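PDB 2PO1: probable exosome complex exonuclease 2 from Pyrococcus abyssi, which probably serves as the non-catalytic Rrp42 subunit of the archaeal RNA-degrading exosome, contributing to the structure of the active site of its partner Rrp41. Local coordinates for residues C[115-120]-C[159-164]; C[193-198]-C[267-272]; C[170-175]-C[181-186]. All blocks are in the same frame, centred on the assembly; numbering follows the deposited sequence.

Interactions 1 and 2 are neighbouring buried contacts that touch, their centres about 9 Å apart. I161 CG2 lies 3.7 Å from I268 CD1, the G116 carbonyl oxygen rests on the P196 ring, and K194 NZ is placed to hydrogen-bond the S120 carbonyl oxygen. The RNA comes within about 3 Å of the nearest atom of interaction 1, whereas the nearest atom of interaction 2 stays about 14 Å from it. Interaction 3 is a surface hairpin, its centre about 25 Å from that of interaction 1 and about 27 Å from that of interaction 2. It touches neither, although helix 152-166 leads straight into its first strand, 168-174.

Interaction 1 of 3, residues C[115-120]-C[159-164]; sequences RGIRES and AAIAAL
Two helices of the RNase PH fold, 104-118 and 152-166, approach each other in the buried interior of the subunit, and the meeting point is I117 on the first against A160, I161 and L164 on the second. The three partners are spaced like one face of a helix, with L164 a full turn beyond A160. I117 points at them directly. Its CG1 branch stands anti to the carbonyl carbon (chi1 -64°), which carries CD1 forward to lie 3.9 Å from A160 CB. The same methyl is 4.1 Å from L164 CD1, the two side chains meeting end to end, and I117 CG2 comes equally near that leucine methyl. I161 joins less closely, its CD1 4.4 Å from I117 CG1. Behind the second helix, A159, A162 and A163 pack on strands 51-57 and 60-71, while A160 and L164 also rest on I141 of strand 135-147.

The other side of 115-120 faces the RNA: R115 packs on a phosphate, and R118 and E119 lie against sugars of the RNA. R115 also reaches out of the subunit, its NH2 bridging to an acidic side chain of a neighbouring protein chain. S120 OG stands 2.7 Å from G116 O and 2.9 Å from I117 O, close to both carbonyls. The contact between 115-120 and 159-164 is entirely aliphatic, without directional bonds: dispersion and exclusion of water hold it, and of residues 115-120, I117 alone touches 159-164.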
loop_
_atom_site.group_PDB
_atom_site.type_symbol
_atom_site.label_atom_id
_atom_site.label_comp_id
_atom_site.label_asym_id
_atom_site.label_seq_id
_atom_site.Cartn_x
_atom_site.Cartn_y
_atom_site.Cartn_z
ATOM N N ARG C 115 -19.901 -2.207 -16.105
ATOM C CA ARG C 115 -20.198 -3.133 -17.173
ATOM C C ARG C 115 -21.491 -2.762 -17.800
ATOM O O ARG C 115 -21.588 -2.773 -19.028
ATOM C CB ARG C 115 -20.236 -4.565 -16.693
ATOM C CG ARG C 115 -18.829 -5.003 -16.453
ATOM C CD ARG C 115 -18.763 -6.493 -16.496
ATOM N NE ARG C 115 -19.561 -7.106 -15.460
ATOM C CZ ARG C 115 -19.086 -7.456 -14.266
ATOM N NH1 ARG C 115 -19.893 -8.037 -13.413
ATOM N NH2 ARG C 115 -17.814 -7.231 -13.927
ATOM N N GLY C 116 -22.456 -2.381 -16.968
ATOM C CA GLY C 116 -23.817 -2.035 -17.468
ATOM C C GLY C 116 -23.728 -0.913 -18.476
ATOM O O GLY C 116 -24.458 -0.884 -19.452
ATOM N N ILE C 117 -22.827 0.028 -18.228
ATOM C CA ILE C 117 -22.677 1.209 -19.068
ATOM C C ILE C 117 -21.764 0.837 -20.194
ATOM O O ILE C 117 -22.105 1.002 -21.332
ATOM C CB ILE C 117 -22.179 2.440 -18.240
ATOM C CG1 ILE C 117 -23.257 2.786 -17.208
ATOM C CG2 ILE C 117 -21.845 3.624 -19.158
ATOM C CD1 ILE C 117 -22.771 3.590 -15.978
ATOM N N ARG C 118 -20.583 0.297 -19.887
ATOM C CA ARG C 118 -19.660 -0.038 -20.905
ATOM C C ARG C 118 -20.290 -0.947 -21.955
ATOM O O ARG C 118 -20.151 -0.720 -23.146
ATOM C CB ARG C 118 -18.435 -0.741 -20.282
ATOM C CG ARG C 118 -17.301 -0.915 -21.230
ATOM C CD ARG C 118 -16.134 -1.516 -20.463
ATOM N NE ARG C 118 -15.814 -0.606 -19.353
ATOM C CZ ARG C 118 -15.066 0.488 -19.484
ATOM N NH1 ARG C 118 -14.507 0.805 -20.637
ATOM N NH2 ARG C 118 -14.897 1.272 -18.454
ATOM N N GLU C 119 -20.918 -2.010 -21.529
ATOM C CA GLU C 119 -21.199 -3.079 -22.480
ATOM C C GLU C 119 -22.451 -2.758 -23.240
ATOM O O GLU C 119 -22.758 -3.368 -24.278
ATOM C CB GLU C 119 -21.301 -4.416 -21.758
ATOM C CG GLU C 119 -19.973 -4.916 -21.176
ATOM C CD GLU C 119 -18.901 -5.040 -22.204
ATOM O OE1 GLU C 119 -17.753 -4.625 -21.899
ATOM O OE2 GLU C 119 -19.220 -5.528 -23.320
ATOM N N SER C 120 -23.185 -1.773 -22.756
ATOM C CA SER C 120 -24.319 -1.329 -23.535
ATOM C C SER C 120 -23.867 -0.172 -24.438
ATOM O O SER C 120 -24.676 0.363 -25.150
ATOM C CB SER C 120 -25.420 -0.822 -22.656
ATOM O OG SER C 120 -24.887 0.254 -21.913
ATOM N N ALA C 159 -27.770 6.580 -10.253
ATOM C CA ALA C 159 -26.958 7.800 -10.107
ATOM C C ALA C 159 -25.920 7.933 -11.208
ATOM O O ALA C 159 -25.672 9.032 -11.659
ATOM C CB ALA C 159 -26.290 7.834 -8.765
ATOM N N ALA C 160 -25.308 6.811 -11.629
ATOM C CA ALA C 160 -24.160 6.865 -12.561
ATOM C C ALA C 160 -24.688 7.296 -13.905
ATOM O O ALA C 160 -24.195 8.249 -14.503
ATOM C CB ALA C 160 -23.418 5.523 -12.658
ATOM N N ILE C 161 -25.759 6.660 -14.363
ATOM C CA ILE C 161 -26.241 7.010 -15.663
ATOM C C ILE C 161 -26.909 8.388 -15.624
ATOM O O ILE C 161 -26.868 9.144 -16.618
ATOM C CB ILE C 161 -27.165 5.916 -16.294
ATOM C CG1 ILE C 161 -27.372 6.212 -17.791
ATOM C CG2 ILE C 161 -28.439 5.800 -15.550
ATOM C CD1 ILE C 161 -26.029 5.923 -18.583
ATOM N N ALA C 162 -27.526 8.725 -14.504
ATOM C CA ALA C 162 -28.154 10.046 -14.437
ATOM C C ALA C 162 -27.061 11.107 -14.437
ATOM O O ALA C 162 -27.226 12.177 -15.008
ATOM C CB ALA C 162 -29.079 10.171 -13.195
ATOM N N ALA C 163 -25.921 10.828 -13.807
ATOM C CA ALA C 163 -24.858 11.833 -13.735
ATOM C C ALA C 163 -24.256 11.995 -15.153
ATOM O O ALA C 163 -24.009 13.105 -15.631
ATOM C CB ALA C 163 -23.811 11.411 -12.722
ATOM N N LEU C 164 -24.098 10.881 -15.873
ATOM C CA LEU C 164 -23.553 10.909 -17.257
ATOM C C LEU C 164 -24.480 11.676 -18.201
ATOM O O LEU C 164 -24.039 12.462 -19.076
ATOM C CB LEU C 164 -23.367 9.461 -17.713
ATOM C CG LEU C 164 -22.151 8.792 -17.120
ATOM C CD1 LEU C 164 -22.272 7.352 -17.471
ATOM C CD2 LEU C 164 -20.913 9.364 -17.813
#

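Interaction 2 of 3, residues C[193-198]-C[267-272]; sequences EKIPVP and LILEAV
I195 and V197 meet I268 and L269 through methyl groups alone. The I268 delta methyl, CD1, is shared: it lies 3.7 Å from V197 CG2 and 4.1 Å from I195 CG2, the side chains running alongside, oppositely directed. I195 divides its two branches between the helix residues. While CG2 stays with I268, CG1 stands anti to the carbonyl carbon (chi1 -56°) and sends CD1 across to L269, where it sits 3.6 Å from L269 CD1 and equally near CD2.

Here the long C-terminal helix 247-275 of the RNase PH fold packs on the loop entering strand 197-204, beside helix 152-166. Polar groups surround this first shell. I195 N bonds to the E230 carboxylate, and V197 pairs through its backbone with T228, its neighbour in the sheet. On the helix side, I268 also packs on I161 and L165 of helix 152-166 and on I41 of strand 39-43. Dispersion and the exclusion of water join the four side chains; the hydrogen bond from R265 NH1, on helix 247-275, to I195 O gives the same loop and helix a directional link beside the apolar one.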
loop_
_atom_site.group_PDB
_atom_site.type_symbol
_atom_site.label_atom_id
_atom_site.label_comp_id
_atom_site.label_asym_id
_atom_site.label_seq_id
_atom_site.Cartn_x
_atom_site.Cartn_y
_atom_site.Cartn_z
ATOM N N GLU C 193 -25.860 7.377 -24.999
ATOM C CA GLU C 193 -26.781 6.893 -26.002
ATOM C C GLU C 193 -27.773 5.874 -25.532
ATOM O O GLU C 193 -28.768 5.638 -26.184
ATOM C CB GLU C 193 -25.965 6.347 -27.122
ATOM C CG GLU C 193 -25.052 7.416 -27.580
ATOM C CD GLU C 193 -24.292 7.047 -28.798
ATOM O OE1 GLU C 193 -24.216 5.845 -29.090
ATOM O OE2 GLU C 193 -23.761 7.969 -29.444
ATOM N N LYS C 194 -27.539 5.295 -24.362
ATOM C CA LYS C 194 -28.468 4.317 -23.831
ATOM C C LYS C 194 -28.619 4.646 -22.372
ATOM O O LYS C 194 -27.796 5.382 -21.811
ATOM C CB LYS C 194 -27.924 2.908 -24.078
ATOM C CG LYS C 194 -28.513 2.310 -25.351
ATOM C CD LYS C 194 -27.634 1.222 -25.892
ATOM C CE LYS C 194 -27.535 1.321 -27.429
ATOM N NZ LYS C 194 -26.015 1.291 -27.676
ATOM N N ILE C 195 -29.688 4.150 -21.753
ATOM C CA ILE C 195 -29.875 4.385 -20.327
ATOM C C ILE C 195 -30.021 3.090 -19.524
ATOM O O ILE C 195 -31.095 2.796 -19.044
ATOM C CB ILE C 195 -31.026 5.401 -20.014
ATOM C CG1 ILE C 195 -30.775 6.698 -20.734
ATOM C CG2 ILE C 195 -31.111 5.711 -18.488
ATOM C CD1 ILE C 195 -32.047 7.438 -21.031
ATOM N N PRO C 196 -28.918 2.345 -19.344
ATOM C CA PRO C 196 -28.959 1.120 -18.575
ATOM C C PRO C 196 -29.247 1.435 -17.116
ATOM O O PRO C 196 -28.730 2.426 -16.575
ATOM C CB PRO C 196 -27.531 0.575 -18.726
ATOM C CG PRO C 196 -26.700 1.783 -18.929
ATOM C CD PRO C 196 -27.544 2.635 -19.802
ATOM N N VAL C 197 -30.090 0.602 -16.508
ATOM C CA VAL C 197 -30.578 0.790 -15.149
ATOM C C VAL C 197 -30.440 -0.577 -14.519
ATOM O O VAL C 197 -30.948 -1.547 -15.075
ATOM C CB VAL C 197 -32.069 1.250 -15.175
ATOM C CG1 VAL C 197 -32.692 1.144 -13.809
ATOM C CG2 VAL C 197 -32.165 2.683 -15.657
ATOM N N PRO C 198 -29.684 -0.690 -13.400
ATOM C CA PRO C 198 -29.697 -2.035 -12.809
ATOM C C PRO C 198 -30.955 -2.172 -12.007
ATOM O O PRO C 198 -31.391 -1.207 -11.335
ATOM C CB PRO C 198 -28.486 -2.063 -11.868
ATOM C CG PRO C 198 -27.839 -0.734 -11.965
ATOM C CD PRO C 198 -28.833 0.235 -12.623
ATOM N N LEU C 267 -37.891 8.306 -14.542
ATOM C CA LEU C 267 -37.521 9.208 -13.452
ATOM C C LEU C 267 -36.172 9.873 -13.699
ATOM O O LEU C 267 -36.015 11.063 -13.455
ATOM C CB LEU C 267 -37.451 8.456 -12.125
ATOM C CG LEU C 267 -38.802 7.938 -11.691
ATOM C CD1 LEU C 267 -38.683 6.918 -10.516
ATOM C CD2 LEU C 267 -39.777 9.115 -11.363
ATOM N N ILE C 268 -35.210 9.077 -14.163
ATOM C CA ILE C 268 -33.946 9.591 -14.620
ATOM C C ILE C 268 -34.088 10.662 -15.689
ATOM O O ILE C 268 -33.502 11.714 -15.550
ATOM C CB ILE C 268 -33.010 8.478 -15.145
ATOM C CG1 ILE C 268 -32.658 7.488 -14.009
ATOM C CG2 ILE C 268 -31.772 9.108 -15.771
ATOM C CD1 ILE C 268 -31.969 6.159 -14.547
ATOM N N LEU C 269 -34.863 10.413 -16.745
ATOM C CA LEU C 269 -34.925 11.379 -17.826
ATOM C C LEU C 269 -35.537 12.681 -17.282
ATOM O O LEU C 269 -35.101 13.765 -17.635
ATOM C CB LEU C 269 -35.770 10.857 -18.998
ATOM C CG LEU C 269 -35.083 10.243 -20.222
ATOM C CD1 LEU C 269 -33.604 10.576 -20.232
ATOM C CD2 LEU C 269 -35.329 8.752 -20.272
ATOM N N GLU C 270 -36.527 12.531 -16.393
ATOM C CA GLU C 270 -37.268 13.641 -15.773
ATOM C C GLU C 270 -36.289 14.497 -14.940
ATOM O O GLU C 270 -36.230 15.708 -15.062
ATOM C CB GLU C 270 -38.351 13.016 -14.894
ATOM C CG GLU C 270 -39.332 13.958 -14.214
ATOM C CD GLU C 270 -40.645 13.252 -13.751
ATOM O OE1 GLU C 270 -41.643 13.975 -13.545
ATOM O OE2 GLU C 270 -40.690 11.986 -13.597
ATOM N N ALA C 271 -35.499 13.848 -14.117
ATOM C CA ALA C 271 -34.495 14.547 -13.282
ATOM C C ALA C 271 -33.510 15.242 -14.172
ATOM O O ALA C 271 -33.129 16.380 -13.920
ATOM C CB ALA C 271 -33.764 13.572 -12.400
ATOM N N VAL C 272 -33.085 14.536 -15.205
ATOM C CA VAL C 272 -32.067 15.055 -16.126
ATOM C C VAL C 272 -32.628 16.308 -16.793
ATOM O O VAL C 272 -32.000 17.355 -16.785
ATOM C CB VAL C 272 -31.683 14.018 -17.147
ATOM C CG1 VAL C 272 -30.972 14.678 -18.349
ATOM C CG2 VAL C 272 -30.774 12.942 -16.475
#

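Interaction 3 of 3, residues C[170-175]-C[181-186]; sequences PKVRYN and VETLDE
Round the R173 guanidinium, in the model, E182 OE1 lies over one face, its exact place doubtful, with L184 CD2 at the edge; the Y174 ring meets V181 CG2 at its edge, where Y174 CD2 is 4.1 Å from the methyl. R173 and E182 form a salt bridge with the guanidinium and carboxylate planes 60° apart, its length as uncertain as OE1. The bend at chi3 of R173 (-83°) turns the guanidinium toward E182. The other carboxylate oxygen, E182 OE2, takes N175 ND2 at 3.3 Å from above its plane, and N175 OD1 accepts from E177 N and T178 N in the turn.

Beneath these groups strands 168-174 and 181-184 form an antiparallel beta hairpin. R173 and E182 are a hydrogen-bonded pair, R173 N to E182 O at 2.8 Å and E182 N to R173 O at 2.7 Å. L184 N donates to K171 O (2.8 Å); past the corner at D185, K171 N donates to E186 O (2.7 Å), on the side of strand 186-189. On the other face, V172 CG1 presses tightly on V181 CG1, 3.4 Å away.

The V172 and V181 side chains pack on L70 of strand 60-71 and on I130. Strand 168-174, following helix 152-166, is the middle of a three-stranded antiparallel sheet, flanked by 181-184 and 186-189; K171 NZ bridges to E188 of the latter.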
loop_
_atom_site.group_PDB
_atom_site.type_symbol
_atom_site.label_atom_id
_atom_site.label_comp_id
_atom_site.label_asym_id
_atom_site.label_seq_id
_atom_site.Cartn_x
_atom_site.Cartn_y
_atom_site.Cartn_z
ATOM N N PRO C 170 -16.350 20.296 -21.530
ATOM C CA PRO C 170 -15.818 21.329 -22.429
ATOM C C PRO C 170 -15.785 20.802 -23.854
ATOM O O PRO C 170 -15.316 19.675 -24.075
ATOM C CB PRO C 170 -14.385 21.544 -21.939
ATOM C CG PRO C 170 -14.364 21.007 -20.526
ATOM C CD PRO C 170 -15.411 19.950 -20.440
ATOM N N LYS C 171 -16.330 21.584 -24.794
ATOM C CA LYS C 171 -16.119 21.321 -26.210
ATOM C C LYS C 171 -14.614 21.377 -26.453
ATOM O O LYS C 171 -13.907 22.257 -25.954
ATOM C CB LYS C 171 -16.785 22.373 -27.094
ATOM C CG LYS C 171 -18.273 22.211 -27.253
ATOM C CD LYS C 171 -18.711 22.585 -28.637
ATOM C CE LYS C 171 -20.168 22.213 -28.945
ATOM N NZ LYS C 171 -20.458 20.743 -28.951
ATOM N N VAL C 172 -14.132 20.433 -27.232
ATOM C CA VAL C 172 -12.704 20.328 -27.441
ATOM C C VAL C 172 -12.500 20.330 -28.947
ATOM O O VAL C 172 -13.216 19.660 -29.678
ATOM C CB VAL C 172 -12.139 19.066 -26.724
ATOM C CG1 VAL C 172 -10.826 18.638 -27.298
ATOM C CG2 VAL C 172 -11.963 19.357 -25.259
ATOM N N ARG C 173 -11.558 21.120 -29.422
ATOM C CA ARG C 173 -11.233 21.034 -30.834
ATOM C C ARG C 173 -9.769 20.862 -31.097
ATOM O O ARG C 173 -8.923 21.560 -30.520
ATOM C CB ARG C 173 -11.816 22.193 -31.645
ATOM C CG ARG C 173 -11.951 23.506 -30.901
ATOM C CD ARG C 173 -12.515 24.586 -31.837
ATOM N NE ARG C 173 -11.463 25.171 -32.646
ATOM C CZ ARG C 173 -10.772 26.257 -32.301
ATOM N NH1 ARG C 173 -11.047 26.868 -31.142
ATOM N NH2 ARG C 173 -9.814 26.739 -33.123
ATOM N N TYR C 174 -9.489 19.868 -31.958
ATOM C CA TYR C 174 -8.171 19.705 -32.501
ATOM C C TYR C 174 -8.064 20.737 -33.588
ATOM O O TYR C 174 -8.724 20.641 -34.621
ATOM C CB TYR C 174 -7.953 18.305 -33.104
ATOM C CG TYR C 174 -6.571 18.143 -33.732
ATOM C CD1 TYR C 174 -6.427 17.882 -35.091
ATOM C CD2 TYR C 174 -5.414 18.274 -32.957
ATOM C CE1 TYR C 174 -5.159 17.741 -35.668
ATOM C CE2 TYR C 174 -4.159 18.128 -33.508
ATOM C CZ TYR C 174 -4.037 17.856 -34.857
ATOM O OH TYR C 174 -2.785 17.723 -35.400
ATOM N N ASN C 175 -7.255 21.748 -33.299
ATOM C CA ASN C 175 -6.782 22.717 -34.268
ATOM C C ASN C 175 -5.823 22.068 -35.282
ATOM O O ASN C 175 -4.682 21.715 -34.955
ATOM C CB ASN C 175 -6.104 23.894 -33.540
ATOM C CG ASN C 175 -5.662 25.003 -34.506
ATOM O OD1 ASN C 175 -5.088 24.720 -35.546
ATOM N ND2 ASN C 175 -5.940 26.258 -34.164
ATOM N N VAL C 181 -4.649 20.874 -29.241
ATOM C CA VAL C 181 -6.031 20.696 -28.851
ATOM C C VAL C 181 -6.432 21.922 -28.041
ATOM O O VAL C 181 -5.692 22.357 -27.163
ATOM C CB VAL C 181 -6.215 19.400 -28.036
ATOM C CG1 VAL C 181 -7.547 19.393 -27.384
ATOM C CG2 VAL C 181 -6.085 18.190 -28.957
ATOM N N GLU C 182 -7.583 22.504 -28.373
ATOM C CA GLU C 182 -8.108 23.668 -27.646
ATOM C C GLU C 182 -9.380 23.293 -26.873
ATOM O O GLU C 182 -10.328 22.753 -27.445
ATOM C CB GLU C 182 -8.359 24.833 -28.610
ATOM C CG GLU C 182 -7.072 25.351 -29.267
ATOM C CD GLU C 182 -7.320 26.096 -30.582
ATOM O OE1 GLU C 182 -8.381 25.863 -31.195
ATOM O OE2 GLU C 182 -6.446 26.897 -31.009
ATOM N N THR C 183 -9.361 23.540 -25.564
ATOM C CA THR C 183 -10.521 23.327 -24.707
ATOM C C THR C 183 -11.303 24.624 -24.674
ATOM O O THR C 183 -10.784 25.654 -24.233
ATOM C CB THR C 183 -10.124 22.966 -23.269
ATOM O OG1 THR C 183 -9.698 21.597 -23.203
ATOM C CG2 THR C 183 -11.325 23.124 -22.335
ATOM N N LEU C 184 -12.546 24.566 -25.151
ATOM C CA LEU C 184 -13.414 25.730 -25.212
ATOM C C LEU C 184 -14.264 25.829 -23.942
ATOM O O LEU C 184 -14.332 24.895 -23.164
ATOM C CB LEU C 184 -14.307 25.688 -26.469
ATOM C CG LEU C 184 -13.738 25.112 -27.772
ATOM C CD1 LEU C 184 -14.812 25.072 -28.834
ATOM C CD2 LEU C 184 -12.503 25.885 -28.264
ATOM N N ASP C 185 -14.888 26.987 -23.760
ATOM C CA ASP C 185 -15.797 27.273 -22.665
ATOM C C ASP C 185 -17.126 26.597 -22.870
ATOM O O ASP C 185 -17.695 26.046 -21.910
ATOM C CB ASP C 185 -16.022 28.777 -22.542
ATOM C CG ASP C 185 -14.877 29.478 -21.839
ATOM O OD1 ASP C 185 -14.097 28.801 -21.113
ATOM O OD2 ASP C 185 -14.774 30.714 -22.016
ATOM N N GLU C 186 -17.615 26.646 -24.112
ATOM C CA GLU C 186 -18.822 25.932 -24.524
ATOM C C GLU C 186 -18.702 24.476 -24.132
ATOM O O GLU C 186 -17.645 23.849 -24.281
ATOM C CB GLU C 186 -19.051 26.037 -26.041
ATOM C CG GLU C 186 -20.452 25.638 -26.523
ATOM C CD GLU C 186 -20.570 25.525 -28.049
ATOM O OE1 GLU C 186 -19.810 26.208 -28.780
ATOM O OE2 GLU C 186 -21.440 24.765 -28.522
#